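Glutathione synthetase-like effector 30 (Gpa-GSS30-apo) (Globodera pallida, PDB 5OET) probably acts as a secreted effector of a plant-parasitic nematode, having evolved from glutathione synthetase, which joins gamma-glutamylcysteine to glycine using ATP. Local coordinates at residues M111-L114 and Y115-S119; Q352-F355 and T356-G359. All coordinates share one frame; numbering follows the deposited sequence.

Interaction 1. Residues M111-L114 and Y115-S119; sequences MLLL and YFRAS
Arg117 lies alongside Leu113, one helical turn earlier, and both side chains point the same way. From its CB the arginine runs past the backbone of that turn: Arg117 CB is 3.4 Å from Leu113 O, and Arg117 CG is 3.2 Å from the same oxygen. With CG beside the backbone N (chi1 -69°) and the chain extended from there to NE, the guanidinium is carried over the leucine. Arg117 NH2 sits 3.5 Å from Leu113 CD1, while Leu113 CB lies over one guanidinium face, offset toward the rim. The other terminal nitrogen, NH1, is hydrogen-bonded to Phe364 O.

Met111 and Tyr115 form a second side-by-side pair. Bends in the methionine chain bring Met111 CE to 3.7 Å from Tyr115 CE2. Met111 O meets the edge of the tyrosine ring near its plane, and Tyr115 N gives this oxygen only a weak bond. The next three i to i+4 bonds are firmer, as with Phe116 N to Leu112 O at 2.9 Å. At the helix end Tyr115 O is gripped twice, by Ser119 N and by Ser119 OG (2.6 Å), from opposite faces of its plane. Strands 160-173 and 490-504 cover Tyr115 and Leu113 respectively. This is the i to i+4 side-chain pairing of an alpha-helix, here the last turns of helix 98-119 packed on the large mixed sheet.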
ATOM      1  N   MET A 111      -1.673 -32.381  -6.801  1.00 52.31           N
ATOM      2  CA  MET A 111      -2.006 -31.691  -8.038  1.00 51.94           C
ATOM      3  C   MET A 111      -0.743 -31.170  -8.762  1.00 50.50           C
ATOM      4  O   MET A 111      -0.618 -31.298  -9.984  1.00 49.75           O
ATOM      5  CB  MET A 111      -2.982 -30.552  -7.757  1.00 52.79           C
ATOM      6  CG  MET A 111      -3.957 -30.338  -8.891  1.00 54.90           C
ATOM      7  SD  MET A 111      -5.361 -31.445  -8.743  1.00 58.52           S
ATOM      8  CE  MET A 111      -5.732 -31.677 -10.501  1.00 60.13           C
ATOM      9  N   LEU A 112       0.205 -30.609  -8.009  1.00 48.23           N
ATOM     10  CA  LEU A 112       1.495 -30.225  -8.591  1.00 46.23           C
ATOM     11  C   LEU A 112       2.244 -31.451  -9.114  1.00 44.74           C
ATOM     12  O   LEU A 112       2.724 -31.451 -10.235  1.00 44.11           O
ATOM     13  CB  LEU A 112       2.357 -29.477  -7.576  1.00 46.92           C
ATOM     14  CG  LEU A 112       1.843 -28.140  -7.042  1.00 46.74           C
ATOM     15  CD1 LEU A 112       2.736 -27.608  -5.930  1.00 47.00           C
ATOM     16  CD2 LEU A 112       1.751 -27.140  -8.169  1.00 46.06           C
ATOM     17  N   LEU A 113       2.315 -32.505  -8.317  1.00 44.10           N
ATOM     18  CA  LEU A 113       3.023 -33.706  -8.745  1.00 45.09           C
ATOM     19  C   LEU A 113       2.491 -34.317 -10.032  1.00 44.58           C
ATOM     20  O   LEU A 113       3.261 -34.766 -10.837  1.00 44.09           O
ATOM     21  CB  LEU A 113       3.057 -34.766  -7.630  1.00 46.88           C
ATOM     22  CG  LEU A 113       4.014 -34.533  -6.456  1.00 47.51           C
ATOM     23  CD1 LEU A 113       4.056 -35.765  -5.568  1.00 49.10           C
ATOM     24  CD2 LEU A 113       5.418 -34.183  -6.943  1.00 47.68           C
ATOM     25  N   LEU A 114       1.178 -34.319 -10.238  1.00 45.39           N
ATOM     26  CA  LEU A 114       0.595 -34.877 -11.476  1.00 45.42           C
ATOM     27  C   LEU A 114       0.975 -34.075 -12.729  1.00 44.10           C
ATOM     28  O   LEU A 114       1.348 -34.641 -13.732  1.00 44.33           O
ATOM     29  CB  LEU A 114      -0.923 -34.946 -11.355  1.00 46.22           C
ATOM     30  CG  LEU A 114      -1.717 -35.241 -12.622  1.00 48.24           C
ATOM     31  CD1 LEU A 114      -1.334 -36.594 -13.182  1.00 50.46           C
ATOM     32  CD2 LEU A 114      -3.207 -35.194 -12.351  1.00 49.17           C
ATOM     33  N   TYR A 115       0.837 -32.755 -12.680  1.00 43.09           N
ATOM     34  CA  TYR A 115       1.141 -31.920 -13.827  1.00 42.80           C
ATOM     35  C   TYR A 115       2.647 -31.802 -14.066  1.00 43.25           C
ATOM     36  O   TYR A 115       3.081 -31.686 -15.211  1.00 44.49           O
ATOM     37  CB  TYR A 115       0.502 -30.536 -13.672  1.00 42.31           C
ATOM     38  CG  TYR A 115      -0.968 -30.565 -13.939  1.00 42.33           C
ATOM     39  CD1 TYR A 115      -1.453 -30.505 -15.226  1.00 42.39           C
ATOM     40  CD2 TYR A 115      -1.872 -30.684 -12.901  1.00 42.85           C
ATOM     41  CE1 TYR A 115      -2.811 -30.554 -15.475  1.00 43.11           C
ATOM     42  CE2 TYR A 115      -3.235 -30.737 -13.130  1.00 43.49           C
ATOM     43  CZ  TYR A 115      -3.700 -30.670 -14.416  1.00 43.26           C
ATOM     44  OH  TYR A 115      -5.050 -30.722 -14.612  1.00 43.65           O
ATOM     45  N   PHE A 116       3.443 -31.846 -12.999  1.00 43.17           N
ATOM     46  CA  PHE A 116       4.891 -31.867 -13.137  1.00 43.18           C
ATOM     47  C   PHE A 116       5.360 -33.101 -13.891  1.00 43.82           C
ATOM     48  O   PHE A 116       6.123 -32.989 -14.820  1.00 44.45           O
ATOM     49  CB  PHE A 116       5.570 -31.797 -11.769  1.00 43.50           C
ATOM     50  CG  PHE A 116       7.063 -31.907 -11.839  1.00 43.95           C
ATOM     51  CD1 PHE A 116       7.784 -30.987 -12.571  1.00 43.82           C
ATOM     52  CD2 PHE A 116       7.741 -32.942 -11.205  1.00 44.79           C
ATOM     53  CE1 PHE A 116       9.163 -31.088 -12.671  1.00 44.23           C
ATOM     54  CE2 PHE A 116       9.114 -33.037 -11.278  1.00 45.44           C
ATOM     55  CZ  PHE A 116       9.827 -32.112 -12.019  1.00 44.87           C
ATOM     56  N   ARG A 117       4.879 -34.265 -13.485  1.00 46.05           N
ATOM     57  CA  ARG A 117       5.255 -35.556 -14.082  1.00 47.85           C
ATOM     58  C   ARG A 117       4.721 -35.757 -15.492  1.00 47.83           C
ATOM     59  O   ARG A 117       5.393 -36.342 -16.335  1.00 48.85           O
ATOM     60  CB  ARG A 117       4.791 -36.693 -13.188  1.00 49.04           C
ATOM     61  CG  ARG A 117       5.558 -36.759 -11.885  1.00 50.36           C
ATOM     62  CD  ARG A 117       4.968 -37.780 -10.914  1.00 52.48           C
ATOM     63  NE  ARG A 117       5.546 -37.646  -9.581  1.00 53.99           N
ATOM     64  CZ  ARG A 117       5.252 -38.413  -8.527  1.00 56.54           C
ATOM     65  NH1 ARG A 117       4.367 -39.404  -8.620  1.00 57.68           N
ATOM     66  NH2 ARG A 117       5.852 -38.182  -7.356  1.00 57.32           N
ATOM     67  N   ALA A 118       3.513 -35.280 -15.746  1.00 48.23           N
ATOM     68  CA  ALA A 118       2.996 -35.197 -17.112  1.00 49.96           C
ATOM     69  C   ALA A 118       3.841 -34.289 -18.003  1.00 50.36           C
ATOM     70  O   ALA A 118       4.013 -34.570 -19.177  1.00 51.97           O
ATOM     71  CB  ALA A 118       1.572 -34.699 -17.098  1.00 50.00           C
ATOM     72  N   SER A 119       4.347 -33.198 -17.438  1.00 51.22           N
ATOM     73  CA  SER A 119       5.227 -32.263 -18.149  1.00 51.96           C
ATOM     74  C   SER A 119       6.627 -32.806 -18.444  1.00 53.58           C
ATOM     75  O   SER A 119       7.268 -32.368 -19.394  1.00 55.42           O
ATOM     76  CB  SER A 119       5.317 -30.944 -17.382  1.00 50.47           C
ATOM     77  OG  SER A 119       4.024 -30.376 -17.252  1.00 49.19           O
TER

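Interaction 2. Residues Q352-F355 and T356-G359; sequences QQVF and TKPG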
ATOM      1  N   GLN A 352      -6.680 -31.319 -19.160  1.00 49.01           N
ATOM      2  CA  GLN A 352      -7.440 -31.391 -17.928  1.00 48.96           C
ATOM      3  C   GLN A 352      -8.613 -32.339 -18.116  1.00 50.52           C
ATOM      4  O   GLN A 352      -8.914 -33.158 -17.249  1.00 51.68           O
ATOM      5  CB  GLN A 352      -7.900 -29.995 -17.527  1.00 48.20           C
ATOM      6  CG  GLN A 352      -6.740 -29.070 -17.149  1.00 46.94           C
ATOM      7  CD  GLN A 352      -7.174 -27.632 -16.963  1.00 46.29           C
ATOM      8  OE1 GLN A 352      -8.082 -27.341 -16.194  1.00 45.91           O
ATOM      9  NE2 GLN A 352      -6.513 -26.719 -17.662  1.00 45.73           N
ATOM     10  N   GLN A 353      -9.245 -32.242 -19.277  1.00 51.62           N
ATOM     11  CA  GLN A 353     -10.313 -33.153 -19.667  1.00 53.63           C
ATOM     12  C   GLN A 353      -9.779 -34.567 -19.872  1.00 53.33           C
ATOM     13  O   GLN A 353     -10.436 -35.526 -19.485  1.00 53.02           O
ATOM     14  CB  GLN A 353     -11.027 -32.630 -20.925  1.00 55.72           C
ATOM     15  CG  GLN A 353     -12.187 -33.479 -21.434  1.00 58.35           C
ATOM     16  CD  GLN A 353     -11.850 -34.278 -22.677  1.00 60.27           C
ATOM     17  OE1 GLN A 353     -11.278 -33.752 -23.628  1.00 62.36           O
ATOM     18  NE2 GLN A 353     -12.209 -35.556 -22.679  1.00 62.95           N
ATOM     19  N   VAL A 354      -8.591 -34.700 -20.462  1.00 52.56           N
ATOM     20  CA  VAL A 354      -7.953 -36.020 -20.617  1.00 53.05           C
ATOM     21  C   VAL A 354      -7.647 -36.683 -19.270  1.00 52.34           C
ATOM     22  O   VAL A 354      -7.755 -37.886 -19.164  1.00 53.50           O
ATOM     23  CB  VAL A 354      -6.699 -35.973 -21.538  1.00 52.62           C
ATOM     24  CG1 VAL A 354      -5.902 -37.283 -21.489  1.00 53.70           C
ATOM     25  CG2 VAL A 354      -7.100 -35.680 -22.984  1.00 53.17           C
ATOM     26  N   PHE A 355      -7.306 -35.916 -18.240  1.00 51.22           N
ATOM     27  CA  PHE A 355      -7.054 -36.501 -16.909  1.00 52.08           C
ATOM     28  C   PHE A 355      -8.294 -37.075 -16.212  1.00 53.33           C
ATOM     29  O   PHE A 355      -8.150 -37.803 -15.242  1.00 52.65           O
ATOM     30  CB  PHE A 355      -6.361 -35.494 -15.967  1.00 50.88           C
ATOM     31  CG  PHE A 355      -4.887 -35.320 -16.242  1.00 50.10           C
ATOM     32  CD1 PHE A 355      -4.047 -36.413 -16.329  1.00 50.47           C
ATOM     33  CD2 PHE A 355      -4.344 -34.069 -16.406  1.00 49.05           C
ATOM     34  CE1 PHE A 355      -2.707 -36.251 -16.577  1.00 50.52           C
ATOM     35  CE2 PHE A 355      -2.990 -33.903 -16.651  1.00 48.58           C
ATOM     36  CZ  PHE A 355      -2.172 -34.991 -16.737  1.00 48.85           C
ATOM     37  N   THR A 356      -9.494 -36.734 -16.692  1.00 54.14           N
ATOM     38  CA  THR A 356     -10.749 -37.281 -16.161  1.00 55.85           C
ATOM     39  C   THR A 356     -11.118 -38.654 -16.704  1.00 58.92           C
ATOM     40  O   THR A 356     -12.015 -39.288 -16.177  1.00 60.07           O
ATOM     41  CB  THR A 356     -11.943 -36.316 -16.379  1.00 54.78           C
ATOM     42  OG1 THR A 356     -12.300 -36.240 -17.772  1.00 53.35           O
ATOM     43  CG2 THR A 356     -11.615 -34.933 -15.825  1.00 52.62           C
ATOM     44  N   LYS A 357     -10.434 -39.097 -17.753  1.00 62.59           N
ATOM     45  CA  LYS A 357     -10.597 -40.442 -18.286  1.00 67.24           C
ATOM     46  C   LYS A 357      -9.929 -41.460 -17.353  1.00 69.72           C
ATOM     47  O   LYS A 357      -8.920 -41.133 -16.715  1.00 70.24           O
ATOM     48  CB  LYS A 357      -9.984 -40.544 -19.693  1.00 68.12           C
ATOM     49  CG  LYS A 357     -10.738 -39.759 -20.757  1.00 69.29           C
ATOM     50  CD  LYS A 357     -10.433 -40.243 -22.177  1.00 71.30           C
ATOM     51  CE  LYS A 357      -9.185 -39.591 -22.758  1.00 71.22           C
ATOM     52  NZ  LYS A 357      -8.561 -40.420 -23.838  1.00 72.81           N
ATOM     53  N   PRO A 358     -10.474 -42.698 -17.280  1.00 72.54           N
ATOM     54  CA  PRO A 358      -9.929 -43.753 -16.403  1.00 73.87           C
ATOM     55  C   PRO A 358      -8.449 -44.082 -16.656  1.00 73.64           C
ATOM     56  O   PRO A 358      -8.015 -44.105 -17.809  1.00 73.38           O
ATOM     57  CB  PRO A 358     -10.790 -44.970 -16.752  1.00 76.16           C
ATOM     58  CG  PRO A 358     -11.290 -44.691 -18.131  1.00 76.57           C
ATOM     59  CD  PRO A 358     -11.569 -43.219 -18.118  1.00 74.08           C
ATOM     60  N   GLY A 359      -7.690 -44.311 -15.580  1.00 73.77           N
ATOM     61  CA  GLY A 359      -6.257 -44.640 -15.662  1.00 73.01           C
ATOM     62  C   GLY A 359      -5.279 -43.478 -15.814  1.00 70.72           C
ATOM     63  O   GLY A 359      -4.131 -43.586 -15.404  1.00 69.69           O
TER
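A type I beta turn from Val354 to Lys357 leads the chain out of helix 349-354, with Lys357 N bonded to Val354 O at 3.3 Å. Thr356 carries most of the side-chain contact. Its OG1 lies between the backbone N and the carbonyl carbon (chi1 70°), which turns the hydroxyl back toward the helix. There Thr356 OG1 donates to Gln353 O at 2.6 Å, in the carbonyl plane and on a lone pair. Thr356 N reaches the same oxygen, Gln353 O, at 3.2 Å, but from above that plane. The methyl Thr356 CG2 rests 3.5 Å from Gln352 O. Lys357 CB passes Val354 O at 3.5 Å, and farther out the aliphatic Lys357 CE lies 4.2 Å from Val354 CG1. Gln353 directs its amide elsewhere, with NE2 bonded to Gly384 O. Phe355 O and Lys357 O are taken up by Gln381 and Arg378, from just beyond helix 373-380 and from near its end. One threonine thus supplies two donors to a single carbonyl at the end of a helix, where main-chain acceptors lack the usual i+4 partners. Across the two segments the hydrogen bonds join neutral donors to backbone carbonyls, and no salt bridge is among them.

In the fold
Interactions 1 and 2 are far apart in sequence, but their centres are 13 Å apart and they touch directly. Phe355 of interaction 2 is the main bridge. Its ring meets Tyr115 edge-to-face, with Phe355 CE2 3.6 Å from Tyr115 CE1. The same ring packs on two more residues of interaction 1: Phe355 CE1 is 3.7 Å from Leu114 CD1, and Phe355 CZ is 3.8 Å from Ala118 CB. Gln352 CG adds a contact of 3.5 Å with Tyr115 OH. The end of helix 98-119 is thereby joined to the end of helix 349-354. All these direct contacts are packing contacts. The magnesium ligands His406 and Glu426 lie in neither interaction.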